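Local coordinates for protein cellobiose 2-epimerase (Caldibacillus thermoamylovorans, PDB 5ZHB) that catalyses the epimerisation at C2 of the reducing-end sugar of cellobiose, probably on an (alpha/alpha)6-barrel of the N-acylglucosamine 2-epimerase family, at residues Tyr342-Asp345 / Glu351-Trp354; Tyr124-Gln129 / Leu196-Glu201. All coordinates share one frame; numbering follows the deposited sequence.

Contact 1: residues Tyr342-Asp345 / Glu351-Trp354; sequences YMID and EWYW
I344 lies over one face of the W352 indole: its CG1 is 3.9 Å from the centroid of the five-membered ring and 19° off the ring normal, a CH-pi contact, and CD1 continues past NE1 toward CZ2 of the six-membered ring. With CG1 anti to the carbonyl carbon (chi1 -59°), this branch is the one carried across to the indole. M343 meets W352 from another direction, CG lying 4.1 Å from CE3, while its bent chain brings SD to 3.4 Å from the carbonyl O of Y353. Beyond these side chains Y353 N donates to M343 O at 2.9 Å, nearly in line with the carbonyl, and D345 N donates to E351 O at 2.8 Å. On the other side of the bridge from W352, D345 CB stands over one face of the Y353 ring, 4.1 Å from its centroid, with the carboxylate plane turned 30° from the ring; OD2 also forms a salt bridge with R347. Within 351-354, the buried E351 carboxylate accepts from W352 N at 2.7 Å through OE2, which is paired with K372 as well, while E11 on helix 2-21 accepts from W352 NE1. The two backbone bonds flank I344 and W352, a non-hydrogen-bonded antiparallel pair, and this single bridge closes the loop from helix 326-343 toward strand 355-356 in what is probably an (alpha/alpha)6-barrel.

Contact 2: residues Tyr124-Gln129 / Leu196-Glu201; sequences YYRVTQ and LYRVWE
V199 divides its two methyls between Y125 and R126 on the facing helix end. CG1 sits 3.7 Å from Y125 CD2, and CG2 approaches the same ring at its edge, in the ring plane. CG2 also touches the aliphatic part of R126, 3.4 Å from CG. The V199 chi1 of 127° lies away from the staggered values and its N-CA-CB angle is narrowed to about 100°; this distorted geometry makes both the short distance and any strain doubtful. Backbones come nearest here too, R126 CA and V199 CA being 6.9 Å apart. L134 of helix 131-145 touches both Y125 and V199, adding a third helix to the packed side. The C-terminal ends of helices 111-128 and 183-199 meet here, consistent with the helical barrel expected of this family. The other side is looser and polar. R198 runs extended from CG to NE and lays its CD over one face of the R126 guanidinium, 3.8 Å from NH1, with the two guanidinium planes only 14° apart. Replacing R126 with an alanine would probably leave the CG2 methyl of V199 without its aliphatic neighbour and E123 without its salt-bridge mate. Two like charges are close, R126 NH1 and R198 NE being 4.2 Å apart, but each of these partly exposed arginines has an anionic partner, E123 for R126 and D257 for R198, and R198 NH1 is hydrogen-bonded to N195 besides.

Contact 2 comes first along the chain, and both contacts belong to the epimerase domain. Their centres are about 32 Å apart, with nearest atoms about 19 Å apart, so they do not touch. Each centre is about 18 Å from the centre of the chain, and the two lie on opposite sides of it. No helix is shared: contact 2 joins the ends of helices 111-128 and 183-199, whereas contact 1 ties the end of helix 326-343 to the loop before strand 355-356, one of the two edge strands of a four-stranded antiparallel sheet. The two contacts therefore join different parts of the fold, one by side-chain packing between helix ends and the other by a backbone bridge.

Contact 1: residues Tyr342-Asp345 / Glu351-Trp354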
loop_
_atom_site.group_PDB
_atom_site.type_symbol
_atom_site.label_atom_id
_atom_site.label_comp_id
_atom_site.label_asym_id
_atom_site.label_seq_id
_atom_site.Cartn_x
_atom_site.Cartn_y
_atom_site.Cartn_z
ATOM N N TYR A 342 -9.001 -10.862 -17.213
ATOM C CA TYR A 342 -7.619 -10.842 -17.630
ATOM C C TYR A 342 -6.605 -10.938 -16.497
ATOM O O TYR A 342 -5.476 -11.340 -16.765
ATOM C CB TYR A 342 -7.334 -9.551 -18.406
ATOM C CG TYR A 342 -8.161 -9.409 -19.675
ATOM C CD1 TYR A 342 -7.873 -10.181 -20.795
ATOM C CD2 TYR A 342 -9.220 -8.512 -19.761
ATOM C CE1 TYR A 342 -8.625 -10.081 -21.956
ATOM C CE2 TYR A 342 -9.966 -8.386 -20.928
ATOM C CZ TYR A 342 -9.662 -9.174 -22.025
ATOM O OH TYR A 342 -10.365 -9.081 -23.187
ATOM N N MET A 343 -6.949 -10.513 -15.284
ATOM C CA MET A 343 -5.948 -10.296 -14.245
ATOM C C MET A 343 -5.908 -11.448 -13.248
ATOM O O MET A 343 -4.852 -11.718 -12.686
ATOM C CB MET A 343 -6.247 -9.011 -13.459
ATOM C CG MET A 343 -5.121 -8.480 -12.542
ATOM S SD MET A 343 -3.633 -7.872 -13.374
ATOM C CE MET A 343 -4.394 -6.431 -14.148
ATOM N N ILE A 344 -7.053 -12.101 -12.977
ATOM C CA ILE A 344 -7.068 -13.188 -12.004
ATOM C C ILE A 344 -6.622 -14.458 -12.732
ATOM O O ILE A 344 -7.215 -14.816 -13.734
ATOM C CB ILE A 344 -8.447 -13.364 -11.338
ATOM C CG1 ILE A 344 -8.901 -12.090 -10.619
ATOM C CG2 ILE A 344 -8.427 -14.575 -10.380
ATOM C CD1 ILE A 344 -10.163 -12.232 -9.780
ATOM N N ASP A 345 -5.590 -15.119 -12.217
ATOM C CA ASP A 345 -4.945 -16.252 -12.880
ATOM C C ASP A 345 -5.861 -17.458 -12.705
ATOM O O ASP A 345 -6.308 -17.698 -11.604
ATOM C CB ASP A 345 -3.607 -16.525 -12.212
ATOM C CG ASP A 345 -2.664 -17.472 -12.925
ATOM O OD1 ASP A 345 -3.125 -18.169 -13.858
ATOM O OD2 ASP A 345 -1.473 -17.403 -12.632
ATOM N N GLU A 351 -2.595 -16.936 -8.548
ATOM C CA GLU A 351 -3.316 -15.955 -7.748
ATOM C C GLU A 351 -3.792 -14.876 -8.715
ATOM O O GLU A 351 -4.587 -15.148 -9.612
ATOM C CB GLU A 351 -2.367 -15.540 -6.615
ATOM C CG GLU A 351 -2.938 -14.594 -5.568
ATOM C CD GLU A 351 -2.415 -13.150 -5.535
ATOM O OE1 GLU A 351 -2.665 -12.490 -4.517
ATOM O OE2 GLU A 351 -1.823 -12.682 -6.515
ATOM N N TRP A 352 -3.160 -13.702 -8.629
ATOM C CA TRP A 352 -3.336 -12.659 -9.622
ATOM C C TRP A 352 -2.017 -12.448 -10.364
ATOM O O TRP A 352 -0.917 -12.492 -9.818
ATOM C CB TRP A 352 -3.806 -11.348 -8.955
ATOM C CG TRP A 352 -5.177 -11.361 -8.316
ATOM C CD1 TRP A 352 -5.874 -12.392 -7.766
ATOM C CD2 TRP A 352 -6.042 -10.207 -8.191
ATOM N NE1 TRP A 352 -7.097 -11.972 -7.309
ATOM C CE2 TRP A 352 -7.228 -10.628 -7.560
ATOM C CE3 TRP A 352 -5.926 -8.870 -8.578
ATOM C CZ2 TRP A 352 -8.277 -9.755 -7.286
ATOM C CZ3 TRP A 352 -6.967 -8.009 -8.309
ATOM C CH2 TRP A 352 -8.132 -8.446 -7.702
ATOM N N TYR A 353 -2.126 -12.127 -11.643
ATOM C CA TYR A 353 -0.949 -11.686 -12.365
ATOM C C TYR A 353 -0.503 -10.299 -11.902
ATOM O O TYR A 353 -1.303 -9.498 -11.426
ATOM C CB TYR A 353 -1.267 -11.601 -13.846
ATOM C CG TYR A 353 -1.724 -12.894 -14.481
ATOM C CD1 TYR A 353 -0.900 -14.019 -14.515
ATOM C CD2 TYR A 353 -2.934 -12.938 -15.167
ATOM C CE1 TYR A 353 -1.331 -15.193 -15.125
ATOM C CE2 TYR A 353 -3.361 -14.093 -15.794
ATOM C CZ TYR A 353 -2.542 -15.203 -15.805
ATOM O OH TYR A 353 -2.997 -16.300 -16.456
ATOM N N TRP A 354 0.796 -10.040 -12.040
ATOM C CA TRP A 354 1.363 -8.749 -11.726
ATOM C C TRP A 354 0.709 -7.686 -12.606
ATOM O O TRP A 354 0.278 -6.631 -12.138
ATOM C CB TRP A 354 2.879 -8.800 -11.961
ATOM C CG TRP A 354 3.581 -7.509 -11.618
ATOM C CD1 TRP A 354 3.470 -6.328 -12.303
ATOM C CD2 TRP A 354 4.525 -7.263 -10.564
ATOM N NE1 TRP A 354 4.222 -5.353 -11.715
ATOM C CE2 TRP A 354 4.915 -5.906 -10.672
ATOM C CE3 TRP A 354 5.103 -8.055 -9.574
ATOM C CZ2 TRP A 354 5.844 -5.325 -9.817
ATOM C CZ3 TRP A 354 6.053 -7.494 -8.753
ATOM C CH2 TRP A 354 6.424 -6.148 -8.878
#

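Contact 2: residues Tyr124-Gln129 / Leu196-Glu201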
loop_
_atom_site.group_PDB
_atom_site.type_symbol
_atom_site.label_atom_id
_atom_site.label_comp_id
_atom_site.label_asym_id
_atom_site.label_seq_id
_atom_site.Cartn_x
_atom_site.Cartn_y
_atom_site.Cartn_z
ATOM N N TYR A 124 -2.507 -5.558 13.608
ATOM C CA TYR A 124 -2.409 -6.758 14.416
ATOM C C TYR A 124 -2.894 -6.434 15.828
ATOM O O TYR A 124 -3.594 -7.230 16.450
ATOM C CB TYR A 124 -0.962 -7.251 14.367
ATOM C CG TYR A 124 -0.727 -8.547 15.132
ATOM C CD1 TYR A 124 -1.212 -9.743 14.653
ATOM C CD2 TYR A 124 0.067 -8.567 16.276
ATOM C CE1 TYR A 124 -0.955 -10.931 15.317
ATOM C CE2 TYR A 124 0.314 -9.743 16.956
ATOM C CZ TYR A 124 -0.204 -10.926 16.478
ATOM O OH TYR A 124 0.036 -12.124 17.113
ATOM N N TYR A 125 -2.563 -5.231 16.304
ATOM C CA TYR A 125 -3.003 -4.830 17.628
ATOM C C TYR A 125 -4.532 -4.772 17.663
ATOM O O TYR A 125 -5.150 -5.186 18.634
ATOM C CB TYR A 125 -2.344 -3.513 18.015
ATOM C CG TYR A 125 -2.755 -3.054 19.406
ATOM C CD1 TYR A 125 -2.160 -3.590 20.545
ATOM C CD2 TYR A 125 -3.777 -2.130 19.570
ATOM C CE1 TYR A 125 -2.537 -3.167 21.816
ATOM C CE2 TYR A 125 -4.177 -1.720 20.829
ATOM C CZ TYR A 125 -3.544 -2.224 21.951
ATOM O OH TYR A 125 -3.948 -1.764 23.168
ATOM N N ARG A 126 -5.161 -4.307 16.578
ATOM C CA ARG A 126 -6.614 -4.209 16.552
ATOM C C ARG A 126 -7.249 -5.560 16.882
ATOM O O ARG A 126 -8.294 -5.593 17.522
ATOM C CB ARG A 126 -7.162 -3.667 15.223
ATOM C CG ARG A 126 -6.717 -2.230 14.999
ATOM C CD ARG A 126 -7.081 -1.663 13.650
ATOM N NE ARG A 126 -8.528 -1.474 13.527
ATOM C CZ ARG A 126 -9.165 -1.209 12.404
ATOM N NH1 ARG A 126 -8.519 -1.147 11.251
ATOM N NH2 ARG A 126 -10.476 -1.049 12.426
ATOM N N VAL A 127 -6.659 -6.663 16.429
ATOM C CA VAL A 127 -7.292 -7.962 16.590
ATOM C C VAL A 127 -6.688 -8.779 17.738
ATOM O O VAL A 127 -7.190 -9.876 17.970
ATOM C CB VAL A 127 -7.295 -8.789 15.288
ATOM C CG1 VAL A 127 -8.024 -8.041 14.174
ATOM C CG2 VAL A 127 -5.902 -9.208 14.820
ATOM N N THR A 128 -5.607 -8.319 18.396
ATOM C CA THR A 128 -4.978 -9.126 19.445
ATOM C C THR A 128 -4.920 -8.402 20.785
ATOM O O THR A 128 -4.987 -9.066 21.818
ATOM C CB THR A 128 -3.556 -9.579 19.108
ATOM O OG1 THR A 128 -2.839 -8.367 18.892
ATOM C CG2 THR A 128 -3.514 -10.570 17.965
ATOM N N GLN A 129 -4.778 -7.071 20.741
ATOM C CA GLN A 129 -4.469 -6.268 21.912
ATOM C C GLN A 129 -3.120 -6.689 22.490
ATOM O O GLN A 129 -2.922 -6.615 23.700
ATOM C CB GLN A 129 -5.557 -6.400 22.981
ATOM C CG GLN A 129 -6.937 -5.974 22.501
ATOM C CD GLN A 129 -7.357 -4.637 23.063
ATOM O OE1 GLN A 129 -6.591 -3.665 23.089
ATOM N NE2 GLN A 129 -8.580 -4.600 23.571
ATOM N N LEU A 196 -2.660 4.033 13.244
ATOM C CA LEU A 196 -2.115 4.193 14.586
ATOM C C LEU A 196 -3.128 4.976 15.425
ATOM O O LEU A 196 -3.413 4.613 16.568
ATOM C CB LEU A 196 -0.743 4.863 14.540
ATOM C CG LEU A 196 -0.036 5.085 15.887
ATOM C CD1 LEU A 196 0.125 3.813 16.714
ATOM C CD2 LEU A 196 1.315 5.723 15.682
ATOM N N TYR A 197 -3.712 6.024 14.829
ATOM C CA TYR A 197 -4.637 6.888 15.553
ATOM C C TYR A 197 -5.915 6.124 15.904
ATOM O O TYR A 197 -6.524 6.390 16.937
ATOM C CB TYR A 197 -4.894 8.155 14.737
ATOM C CG TYR A 197 -5.665 9.190 15.536
ATOM C CD1 TYR A 197 -5.012 10.058 16.402
ATOM C CD2 TYR A 197 -7.057 9.209 15.509
ATOM C CE1 TYR A 197 -5.722 10.965 17.174
ATOM C CE2 TYR A 197 -7.776 10.137 16.243
ATOM C CZ TYR A 197 -7.104 11.005 17.084
ATOM O OH TYR A 197 -7.831 11.888 17.815
ATOM N N ARG A 198 -6.314 5.151 15.071
ATOM C CA ARG A 198 -7.431 4.279 15.396
ATOM C C ARG A 198 -7.182 3.557 16.716
ATOM O O ARG A 198 -8.117 3.184 17.399
ATOM C CB ARG A 198 -7.702 3.210 14.328
ATOM C CG ARG A 198 -8.219 3.746 12.999
ATOM C CD ARG A 198 -8.505 2.589 12.049
ATOM N NE ARG A 198 -9.238 2.994 10.841
ATOM C CZ ARG A 198 -8.720 3.264 9.640
ATOM N NH1 ARG A 198 -7.450 2.988 9.334
ATOM N NH2 ARG A 198 -9.502 3.840 8.753
ATOM N N VAL A 199 -5.923 3.304 17.055
ATOM C CA VAL A 199 -5.617 2.418 18.168
ATOM C C VAL A 199 -5.021 3.177 19.356
ATOM O O VAL A 199 -4.914 2.629 20.441
ATOM C CB VAL A 199 -4.688 1.412 17.459
ATOM C CG1 VAL A 199 -3.334 1.193 18.109
ATOM C CG2 VAL A 199 -5.427 0.139 17.121
ATOM N N TRP A 200 -4.663 4.444 19.127
ATOM C CA TRP A 200 -3.933 5.293 20.054
ATOM C C TRP A 200 -4.269 6.733 19.695
ATOM O O TRP A 200 -3.646 7.322 18.813
ATOM C CB TRP A 200 -2.419 5.043 19.975
ATOM C CG TRP A 200 -1.569 5.825 20.950
ATOM C CD1 TRP A 200 -1.724 5.900 22.308
ATOM C CD2 TRP A 200 -0.412 6.633 20.631
ATOM N NE1 TRP A 200 -0.751 6.699 22.850
ATOM C CE2 TRP A 200 0.065 7.167 21.852
ATOM C CE3 TRP A 200 0.266 6.955 19.444
ATOM C CZ2 TRP A 200 1.179 7.999 21.913
ATOM C CZ3 TRP A 200 1.369 7.780 19.505
ATOM C CH2 TRP A 200 1.820 8.292 20.727
ATOM N N GLU A 201 -5.301 7.285 20.347
ATOM C CA GLU A 201 -5.820 8.592 19.967
ATOM C C GLU A 201 -4.993 9.697 20.615
ATOM O O GLU A 201 -5.494 10.433 21.455
ATOM C CB GLU A 201 -7.298 8.711 20.348
ATOM C CG GLU A 201 -8.170 7.669 19.652
ATOM C CD GLU A 201 -9.664 7.908 19.734
ATOM O OE1 GLU A 201 -10.044 9.011 20.181
ATOM O OE2 GLU A 201 -10.439 6.999 19.362
#